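Local coordinates for hypothetical protein (Ralstonia eutropha, PDB 2OPK), which is of unknown function but has a cupin domain and may be a sugar isomerase of the mannose-6-phosphate isomerase type, at residues B[63-74]-B[89-97]; B[30-39]-B[101-110]. All coordinates share one frame; numbering follows the deposited sequence. Where two conformers were deposited one is given.

Interaction 1 (B[63-74]-B[89-97]); sequences SAGIECEGDTAP and CRHRVAWTD
Trp95 lays the face of its indole over the backbone of Gly65, whose CA stands 3.4 Å from the centroid of the six-membered ring and only 5° off the ring normal, a close CH-pi contact. Gly65, having no side chain, lets the indole lie flat on the backbone. Trp95 CG sits between the backbone N and the carbonyl carbon (chi1 73°), which folds the ring back across strand 64-68. Pro74 CB approaches Trp95 CZ3 obliquely, and a water in the indole plane joins Trp95 NE1 to Ser63 OG. Ser63 OG also donates to Asp97 OD2 at 2.7 Å. Strands 64-68 and 91-96 are antiparallel neighbours in the smaller sheet of the cupin beta-barrel, and a classic beta bulge interrupts them: Ala94 and Trp95 both face Gly65, whose O accepts from Ala94 N at 2.9 Å and more weakly from Trp95 N. Beyond the bulge, Glu67 and Arg92 form a hydrogen-bonded pair, and a water bridges Glu67 OE1 and Arg92 NE, while Arg92 NH1 turns to Phe47 O. At the far end Arg90 runs alongside Glu69. Arg90 CB lies 3.8 Å from Glu69 OE1, CG and CD skirt the same oxygen, and NE makes weak bonds to both carboxylate oxygens. At the tip, Arg90 NH2 completes a salt bridge to Glu69 OE2 at 3.0 Å, meeting the syn side near the guanidinium plane, with the two flat groups turned 43° apart. The guanidinium also makes a cation-pi contact with Trp48.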
loop_
_atom_site.group_PDB
_atom_site.type_symbol
_atom_site.label_atom_id
_atom_site.label_comp_id
_atom_site.label_asym_id
_atom_site.label_seq_id
_atom_site.Cartn_x
_atom_site.Cartn_y
_atom_site.Cartn_z
ATOM N N SER B 63 -13.202 -6.883 3.490
ATOM C CA SER B 63 -12.755 -7.508 4.737
ATOM C C SER B 63 -12.296 -8.929 4.467
ATOM O O SER B 63 -12.659 -9.525 3.448
ATOM C CB SER B 63 -13.857 -7.532 5.821
ATOM O OG SER B 63 -14.972 -8.318 5.438
ATOM N N ALA B 64 -11.530 -9.474 5.404
ATOM C CA ALA B 64 -10.964 -10.801 5.246
ATOM C C ALA B 64 -10.487 -11.406 6.561
ATOM O O ALA B 64 -10.493 -10.773 7.617
ATOM C CB ALA B 64 -9.746 -10.726 4.232
ATOM N N GLY B 65 -10.081 -12.656 6.457
ATOM C CA GLY B 65 -9.363 -13.357 7.488
ATOM C C GLY B 65 -8.209 -14.067 6.806
ATOM O O GLY B 65 -8.372 -14.572 5.705
ATOM N N ILE B 66 -7.043 -14.033 7.445
ATOM C CA ILE B 66 -5.852 -14.714 7.002
ATOM C C ILE B 66 -5.273 -15.506 8.153
ATOM O O ILE B 66 -5.162 -14.988 9.252
ATOM C CB ILE B 66 -4.766 -13.738 6.530
ATOM C CG1 ILE B 66 -5.174 -13.113 5.201
ATOM C CG2 ILE B 66 -3.402 -14.457 6.364
ATOM C CD1 ILE B 66 -4.066 -12.392 4.464
ATOM N N GLU B 67 -4.859 -16.728 7.871
ATOM C CA GLU B 67 -4.167 -17.574 8.826
ATOM C C GLU B 67 -2.695 -17.807 8.452
ATOM O O GLU B 67 -2.390 -18.263 7.338
ATOM C CB GLU B 67 -4.840 -18.943 8.887
ATOM C CG GLU B 67 -4.334 -19.786 10.044
ATOM C CD GLU B 67 -5.054 -21.121 10.160
ATOM O OE1 GLU B 67 -6.175 -21.279 9.617
ATOM O OE2 GLU B 67 -4.468 -22.020 10.797
ATOM N N CYS B 68 -1.797 -17.519 9.386
ATOM C CA CYS B 68 -0.391 -17.844 9.227
ATOM C C CYS B 68 -0.156 -19.131 9.970
ATOM O O CYS B 68 -0.684 -19.315 11.057
ATOM C CB CYS B 68 0.485 -16.768 9.813
ATOM S SG CYS B 68 0.408 -15.272 8.913
ATOM N N GLU B 69 0.616 -20.034 9.382
ATOM C CA GLU B 69 0.882 -21.337 9.999
ATOM C C GLU B 69 1.552 -21.151 11.356
ATOM O O GLU B 69 2.400 -20.265 11.534
ATOM C CB GLU B 69 1.775 -22.179 9.099
ATOM C CG GLU B 69 1.706 -23.660 9.407
ATOM C CD GLU B 69 2.312 -24.489 8.292
ATOM O OE1 GLU B 69 3.493 -24.216 7.956
ATOM O OE2 GLU B 69 1.598 -25.382 7.762
ATOM N N GLY B 70 1.152 -21.969 12.320
ATOM C CA GLY B 70 1.630 -21.800 13.706
ATOM C C GLY B 70 0.764 -20.874 14.570
ATOM O O GLY B 70 0.918 -20.844 15.797
ATOM N N ASP B 71 -0.129 -20.104 13.944
ATOM C CA ASP B 71 -1.078 -19.283 14.690
ATOM C C ASP B 71 -2.209 -20.167 15.168
ATOM O O ASP B 71 -2.537 -21.175 14.541
ATOM C CB ASP B 71 -1.643 -18.139 13.836
ATOM C CG ASP B 71 -0.650 -16.995 13.658
ATOM O OD1 ASP B 71 0.550 -17.172 13.969
ATOM O OD2 ASP B 71 -1.065 -15.907 13.205
ATOM N N THR B 72 -2.816 -19.770 16.275
ATOM C CA THR B 72 -3.937 -20.533 16.815
ATOM C C THR B 72 -5.219 -20.423 15.973
ATOM O O THR B 72 -6.029 -21.352 15.955
ATOM C CB THR B 72 -4.229 -20.188 18.312
ATOM O OG1 THR B 72 -5.490 -20.758 18.681
ATOM C CG2 THR B 72 -4.259 -18.663 18.588
ATOM N N ALA B 73 -5.395 -19.308 15.267
ATOM C CA ALA B 73 -6.604 -19.072 14.483
ATOM C C ALA B 73 -6.332 -18.061 13.397
ATOM O O ALA B 73 -5.278 -17.387 13.429
ATOM C CB ALA B 73 -7.687 -18.537 15.393
ATOM N N PRO B 74 -7.249 -17.952 12.414
ATOM C CA PRO B 74 -7.139 -16.832 11.491
ATOM C C PRO B 74 -7.288 -15.471 12.199
ATOM O O PRO B 74 -7.906 -15.382 13.279
ATOM C CB PRO B 74 -8.299 -17.056 10.499
ATOM C CG PRO B 74 -8.681 -18.506 10.639
ATOM C CD PRO B 74 -8.370 -18.845 12.070
ATOM N N CYS B 89 7.291 -18.452 5.308
ATOM C CA CYS B 89 6.218 -18.537 6.309
ATOM C C CYS B 89 4.975 -18.776 5.512
ATOM O O CYS B 89 4.708 -18.039 4.586
ATOM C CB CYS B 89 6.021 -17.249 7.101
ATOM S SG CYS B 89 4.449 -17.234 8.051
ATOM N N ARG B 90 4.227 -19.814 5.861
ATOM C CA ARG B 90 3.075 -20.220 5.088
ATOM C C ARG B 90 1.818 -19.554 5.595
ATOM O O ARG B 90 1.684 -19.309 6.796
ATOM C CB ARG B 90 2.928 -21.750 5.078
ATOM C CG ARG B 90 4.190 -22.493 4.573
ATOM C CD ARG B 90 3.852 -23.828 3.896
ATOM N NE ARG B 90 3.092 -24.777 4.728
ATOM C CZ ARG B 90 2.452 -25.864 4.263
ATOM N NH1 ARG B 90 2.440 -26.155 2.965
ATOM N NH2 ARG B 90 1.778 -26.663 5.093
ATOM N N HIS B 91 0.920 -19.228 4.663
ATOM C CA HIS B 91 -0.311 -18.568 5.030
ATOM C C HIS B 91 -1.434 -18.903 4.031
ATOM O O HIS B 91 -1.213 -19.450 2.949
ATOM C CB HIS B 91 -0.074 -17.047 5.225
ATOM C CG HIS B 91 -0.042 -16.252 3.948
ATOM N ND1 HIS B 91 1.023 -16.274 3.070
ATOM C CD2 HIS B 91 -0.938 -15.389 3.422
ATOM C CE1 HIS B 91 0.764 -15.483 2.048
ATOM N NE2 HIS B 91 -0.424 -14.938 2.232
ATOM N N ARG B 92 -2.652 -18.642 4.454
ATOM C CA ARG B 92 -3.808 -18.888 3.631
ATOM C C ARG B 92 -4.865 -17.848 3.931
ATOM O O ARG B 92 -4.833 -17.236 4.987
ATOM C CB ARG B 92 -4.365 -20.300 3.873
ATOM C CG ARG B 92 -4.735 -20.621 5.334
ATOM C CD ARG B 92 -5.273 -22.054 5.465
ATOM N NE ARG B 92 -6.702 -22.137 5.140
ATOM C CZ ARG B 92 -7.225 -22.496 3.966
ATOM N NH1 ARG B 92 -6.478 -22.918 2.950
ATOM N NH2 ARG B 92 -8.549 -22.479 3.841
ATOM N N VAL B 93 -5.782 -17.662 2.975
ATOM C CA VAL B 93 -6.917 -16.789 3.135
ATOM C C VAL B 93 -8.060 -17.647 3.668
ATOM O O VAL B 93 -8.539 -18.553 2.986
ATOM C CB VAL B 93 -7.281 -16.096 1.799
ATOM C CG1 VAL B 93 -8.512 -15.240 1.972
ATOM C CG2 VAL B 93 -6.107 -15.254 1.339
ATOM N N ALA B 94 -8.457 -17.384 4.919
ATOM C CA ALA B 94 -9.531 -18.127 5.553
ATOM C C ALA B 94 -10.911 -17.697 4.988
ATOM O O ALA B 94 -11.799 -18.527 4.816
ATOM C CB ALA B 94 -9.462 -17.934 7.043
ATOM N N TRP B 95 -11.081 -16.406 4.682
ATOM C CA TRP B 95 -12.321 -15.916 4.060
ATOM C C TRP B 95 -12.109 -14.511 3.521
ATOM O O TRP B 95 -11.168 -13.836 3.920
ATOM C CB TRP B 95 -13.513 -15.882 5.053
ATOM C CG TRP B 95 -13.430 -14.764 6.089
ATOM C CD1 TRP B 95 -13.914 -13.495 5.960
ATOM C CD2 TRP B 95 -12.806 -14.824 7.387
ATOM N NE1 TRP B 95 -13.618 -12.744 7.082
ATOM C CE2 TRP B 95 -12.942 -13.533 7.976
ATOM C CE3 TRP B 95 -12.153 -15.835 8.114
ATOM C CZ2 TRP B 95 -12.454 -13.239 9.237
ATOM C CZ3 TRP B 95 -11.669 -15.537 9.369
ATOM C CH2 TRP B 95 -11.822 -14.256 9.922
ATOM N N THR B 96 -13.012 -14.082 2.637
ATOM C CA THR B 96 -13.115 -12.694 2.195
ATOM C C THR B 96 -14.575 -12.277 2.309
ATOM O O THR B 96 -15.448 -13.116 2.344
ATOM C CB THR B 96 -12.554 -12.422 0.754
ATOM O OG1 THR B 96 -13.227 -13.216 -0.243
ATOM C CG2 THR B 96 -11.076 -12.716 0.705
ATOM N N ASP B 97 -14.808 -10.964 2.352
ATOM C CA ASP B 97 -16.131 -10.380 2.489
ATOM C C ASP B 97 -17.126 -10.997 1.506
ATOM O O ASP B 97 -16.862 -11.079 0.278
ATOM C CB ASP B 97 -16.049 -8.859 2.282
ATOM C CG ASP B 97 -17.212 -8.114 2.881
ATOM O OD1 ASP B 97 -18.357 -8.274 2.395
ATOM O OD2 ASP B 97 -16.964 -7.333 3.826
HETATM O O HOH W 1 -15.165 -10.218 7.180
HETATM O O HOH W 2 -7.790 -20.862 7.355
HETATM O O HOH W 3 5.066 -21.772 8.051
#

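Interaction 2 (B[30-39]-B[101-110]); sequences GLKIERIISN and PTVWLAVHCD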
loop_
_atom_site.group_PDB
_atom_site.type_symbol
_atom_site.label_atom_id
_atom_site.label_comp_id
_atom_site.label_asym_id
_atom_site.label_seq_id
_atom_site.Cartn_x
_atom_site.Cartn_y
_atom_site.Cartn_z
ATOM N N GLY B 30 13.273 -7.753 -8.534
ATOM C CA GLY B 30 13.042 -8.118 -7.122
ATOM C C GLY B 30 11.834 -7.443 -6.462
ATOM O O GLY B 30 11.742 -7.396 -5.218
ATOM N N LEU B 31 10.912 -6.898 -7.262
ATOM C CA LEU B 31 9.814 -6.146 -6.686
ATOM C C LEU B 31 8.539 -6.181 -7.498
ATOM O O LEU B 31 8.556 -5.915 -8.703
ATOM C CB LEU B 31 10.199 -4.671 -6.482
ATOM C CG LEU B 31 9.045 -3.903 -5.808
ATOM C CD1 LEU B 31 9.099 -4.066 -4.306
ATOM C CD2 LEU B 31 9.077 -2.543 -6.202
ATOM N N LYS B 32 7.415 -6.439 -6.821
ATOM C CA LYS B 32 6.135 -6.313 -7.444
ATOM C C LYS B 32 5.115 -5.693 -6.477
ATOM O O LYS B 32 4.993 -6.123 -5.336
ATOM C CB LYS B 32 5.666 -7.681 -7.968
ATOM C CG LYS B 32 4.244 -7.687 -8.497
ATOM C CD LYS B 32 3.928 -8.931 -9.301
ATOM C CE LYS B 32 3.692 -10.125 -8.401
ATOM N NZ LYS B 32 3.367 -11.355 -9.231
ATOM N N ILE B 33 4.404 -4.687 -6.962
ATOM C CA ILE B 33 3.276 -4.091 -6.267
ATOM C C ILE B 33 2.066 -4.427 -7.105
ATOM O O ILE B 33 2.070 -4.210 -8.325
ATOM C CB ILE B 33 3.398 -2.560 -6.155
ATOM C CG1 ILE B 33 4.707 -2.174 -5.453
ATOM C CG2 ILE B 33 2.234 -1.967 -5.353
ATOM C CD1 ILE B 33 4.929 -0.612 -5.409
ATOM N N GLU B 34 1.030 -4.943 -6.457
ATOM C CA GLU B 34 -0.164 -5.356 -7.164
ATOM C C GLU B 34 -1.423 -5.143 -6.346
ATOM O O GLU B 34 -1.410 -5.138 -5.118
ATOM C CB GLU B 34 -0.078 -6.842 -7.554
ATOM C CG GLU B 34 -0.138 -7.792 -6.370
ATOM C CD GLU B 34 0.047 -9.248 -6.738
ATOM O OE1 GLU B 34 -0.056 -9.593 -7.949
ATOM O OE2 GLU B 34 0.292 -10.039 -5.777
ATOM N N ARG B 35 -2.516 -5.015 -7.082
ATOM C CA ARG B 35 -3.874 -4.982 -6.542
ATOM C C ARG B 35 -4.476 -6.406 -6.682
ATOM O O ARG B 35 -4.244 -7.078 -7.693
ATOM C CB ARG B 35 -4.653 -4.020 -7.403
ATOM C CG ARG B 35 -6.004 -3.850 -7.058
ATOM C CD ARG B 35 -6.618 -2.770 -7.900
ATOM N NE ARG B 35 -7.090 -3.143 -9.233
ATOM C CZ ARG B 35 -8.138 -2.531 -9.808
ATOM N NH1 ARG B 35 -8.784 -1.585 -9.150
ATOM N NH2 ARG B 35 -8.569 -2.825 -11.012
ATOM N N ILE B 36 -5.192 -6.858 -5.656
ATOM C CA ILE B 36 -5.905 -8.137 -5.668
ATOM C C ILE B 36 -7.364 -7.804 -5.435
ATOM O O ILE B 36 -7.692 -6.969 -4.564
ATOM C CB ILE B 36 -5.478 -9.102 -4.555
ATOM C CG1 ILE B 36 -3.957 -9.228 -4.506
ATOM C CG2 ILE B 36 -6.193 -10.503 -4.735
ATOM C CD1 ILE B 36 -3.356 -10.034 -3.279
ATOM N N ILE B 37 -8.242 -8.408 -6.239
ATOM C CA ILE B 37 -9.677 -8.205 -6.117
ATOM C C ILE B 37 -10.329 -9.543 -5.784
ATOM O O ILE B 37 -10.311 -10.494 -6.608
ATOM C CB ILE B 37 -10.302 -7.646 -7.420
ATOM C CG1 ILE B 37 -9.524 -6.418 -7.933
ATOM C CG2 ILE B 37 -11.777 -7.315 -7.221
ATOM C CD1 ILE B 37 -9.557 -5.224 -7.015
ATOM N N SER B 38 -10.883 -9.621 -4.574
ATOM C CA SER B 38 -11.616 -10.780 -4.113
ATOM C C SER B 38 -13.078 -10.447 -4.144
ATOM O O SER B 38 -13.490 -9.285 -4.011
ATOM C CB SER B 38 -11.228 -11.142 -2.685
ATOM O OG SER B 38 -9.836 -11.367 -2.555
ATOM N N ASN B 39 -13.864 -11.490 -4.325
ATOM C CA ASN B 39 -15.323 -11.401 -4.270
ATOM C C ASN B 39 -15.823 -12.627 -3.524
ATOM O O ASN B 39 -16.556 -13.448 -4.087
ATOM C CB ASN B 39 -15.931 -11.364 -5.672
ATOM C CG ASN B 39 -15.872 -9.996 -6.283
ATOM O OD1 ASN B 39 -16.681 -9.131 -5.941
ATOM N ND2 ASN B 39 -14.920 -9.792 -7.213
ATOM N N PRO B 101 -16.856 -6.501 -2.935
ATOM C CA PRO B 101 -15.445 -6.789 -3.219
ATOM C C PRO B 101 -14.477 -6.446 -2.087
ATOM O O PRO B 101 -14.684 -5.495 -1.333
ATOM C CB PRO B 101 -15.141 -5.933 -4.478
ATOM C CG PRO B 101 -16.414 -5.668 -5.099
ATOM C CD PRO B 101 -17.459 -5.629 -3.968
ATOM N N THR B 102 -13.436 -7.257 -1.971
ATOM C CA THR B 102 -12.342 -7.011 -1.080
ATOM C C THR B 102 -11.156 -6.673 -1.997
ATOM O O THR B 102 -10.734 -7.501 -2.817
ATOM C CB THR B 102 -12.044 -8.213 -0.183
ATOM O OG1 THR B 102 -13.149 -8.448 0.688
ATOM C CG2 THR B 102 -10.824 -7.958 0.680
ATOM N N VAL B 103 -10.678 -5.438 -1.893
ATOM C CA VAL B 103 -9.515 -4.988 -2.659
ATOM C C VAL B 103 -8.316 -4.922 -1.741
ATOM O O VAL B 103 -8.383 -4.305 -0.666
ATOM C CB VAL B 103 -9.741 -3.569 -3.300
ATOM C CG1 VAL B 103 -8.504 -3.134 -4.074
ATOM C CG2 VAL B 103 -10.996 -3.575 -4.188
ATOM N N TRP B 104 -7.222 -5.542 -2.173
ATOM C CA TRP B 104 -5.973 -5.609 -1.406
ATOM C C TRP B 104 -4.860 -4.925 -2.162
ATOM O O TRP B 104 -4.919 -4.801 -3.384
ATOM C CB TRP B 104 -5.482 -7.024 -1.254
ATOM C CG TRP B 104 -6.459 -8.095 -0.850
ATOM C CD1 TRP B 104 -7.478 -8.577 -1.581
ATOM C CD2 TRP B 104 -6.446 -8.846 0.374
ATOM N NE1 TRP B 104 -8.118 -9.583 -0.900
ATOM C CE2 TRP B 104 -7.508 -9.763 0.310
ATOM C CE3 TRP B 104 -5.649 -8.815 1.523
ATOM C CZ2 TRP B 104 -7.776 -10.670 1.343
ATOM C CZ3 TRP B 104 -5.897 -9.713 2.543
ATOM C CH2 TRP B 104 -6.961 -10.620 2.459
ATOM N N LEU B 105 -3.836 -4.531 -1.415
ATOM C CA LEU B 105 -2.583 -4.031 -1.979
ATOM C C LEU B 105 -1.526 -4.965 -1.463
ATOM O O LEU B 105 -1.452 -5.208 -0.250
ATOM C CB LEU B 105 -2.296 -2.609 -1.504
ATOM C CG LEU B 105 -1.044 -1.968 -2.107
ATOM C CD1 LEU B 105 -1.203 -1.710 -3.613
ATOM C CD2 LEU B 105 -0.778 -0.680 -1.384
ATOM N N ALA B 106 -0.739 -5.533 -2.371
ATOM C CA ALA B 106 0.252 -6.521 -2.016
ATOM C C ALA B 106 1.615 -6.173 -2.605
ATOM O O ALA B 106 1.712 -5.726 -3.760
ATOM C CB ALA B 106 -0.202 -7.908 -2.462
ATOM N N VAL B 107 2.656 -6.363 -1.790
ATOM C CA VAL B 107 4.036 -6.085 -2.205
ATOM C C VAL B 107 4.851 -7.344 -1.992
ATOM O O VAL B 107 4.819 -7.940 -0.932
ATOM C CB VAL B 107 4.681 -4.903 -1.460
ATOM C CG1 VAL B 107 6.094 -4.547 -2.023
ATOM C CG2 VAL B 107 3.748 -3.650 -1.500
ATOM N N HIS B 108 5.546 -7.750 -3.048
ATOM C CA HIS B 108 6.410 -8.895 -3.054
ATOM C C HIS B 108 7.821 -8.399 -3.239
ATOM O O HIS B 108 8.095 -7.628 -4.135
ATOM C CB HIS B 108 5.986 -9.825 -4.202
ATOM C CG HIS B 108 4.575 -10.333 -4.075
ATOM N ND1 HIS B 108 4.244 -11.462 -3.345
ATOM C CD2 HIS B 108 3.405 -9.845 -4.563
ATOM C CE1 HIS B 108 2.937 -11.654 -3.408
ATOM N NE2 HIS B 108 2.406 -10.695 -4.148
ATOM N N CYS B 109 8.724 -8.819 -2.368
ATOM C CA CYS B 109 10.099 -8.389 -2.451
ATOM C C CYS B 109 11.066 -9.418 -1.867
ATOM O O CYS B 109 10.634 -10.394 -1.227
ATOM C CB CYS B 109 10.245 -7.065 -1.724
ATOM S SG CYS B 109 10.005 -7.183 0.021
ATOM N N ASP B 110 12.368 -9.180 -2.052
ATOM C CA ASP B 110 13.423 -10.103 -1.590
ATOM C C ASP B 110 13.362 -10.330 -0.100
ATOM O O ASP B 110 12.948 -9.434 0.647
ATOM C CB ASP B 110 14.826 -9.582 -1.956
ATOM C CG ASP B 110 15.077 -9.559 -3.470
ATOM O OD1 ASP B 110 14.484 -10.372 -4.210
ATOM O OD2 ASP B 110 15.868 -8.706 -3.927
HETATM O O HOH W 4 13.198 -6.273 -3.176
#
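Ser38 OG is held from two directions: Trp104 NE1 donates to Ser38 OG at 3.0 Å, and the carboxylate of Glu20 takes a second hydrogen bond. Strands 31-38 and 102-109, antiparallel neighbours in the larger sheet of the cupin barrel, are zipped together by eight backbone hydrogen bonds, two in each of the pairs Lys32-His108, Glu34-Ala106, Ile36-Trp104 and Ser38-Thr102. The indole of Trp104 lies along the face that carries Glu34, Ile36 and Ser38. Trp104 CD1 abuts Ile36 CB at 3.6 Å, Ile36 O sits in plane at the ring edge, and Thr102 CG2 covers part of one face, so the rotation of the ring is fixed by packing as well as by the bond to Ser38. Farther along, His108 NE2 donates to Glu34 OE2 at 2.7 Å. The bond is bent to 141° and reaches the oxygen from above the carboxylate plane, with ring and carboxylate nearly perpendicular. With chi1 at 69°, Glu34 CG is tucked over its own backbone, and the extended chain beyond brings the acid across Ala106 to the imidazole. On the other face Ile33 CG2 meets Leu105 CD1 at 3.9 Å, and these apolar side chains pack against the second subunit, Leu105 on its own copy there. Beyond the Lys32-His108 pair, a water donates to Gly30 O at 2.7 Å and accepts from Asp110 N.

Interactions 1 and 2 belong to the two sheets of one cupin barrel, their centres about 16 Å apart, and the chain runs almost directly from strand 91-96 into strand 102-109. They meet near this connection. Thr102 OG1 probably hydrogen-bonds Ser63 O at 3.0 Å, an oxygen already bound by Asp97 N, and Ala64 CB presses on Trp104 CH2 at 3.3 Å. Thr96 CG2 lies 3.7 Å from Ser38 OG. An unidentified molecule, probably from the crystallisation liquor, lies about 3 Å from the side chain of Trp104 and about 4 Å from that of Val93, which may mark a pocket inside the barrel.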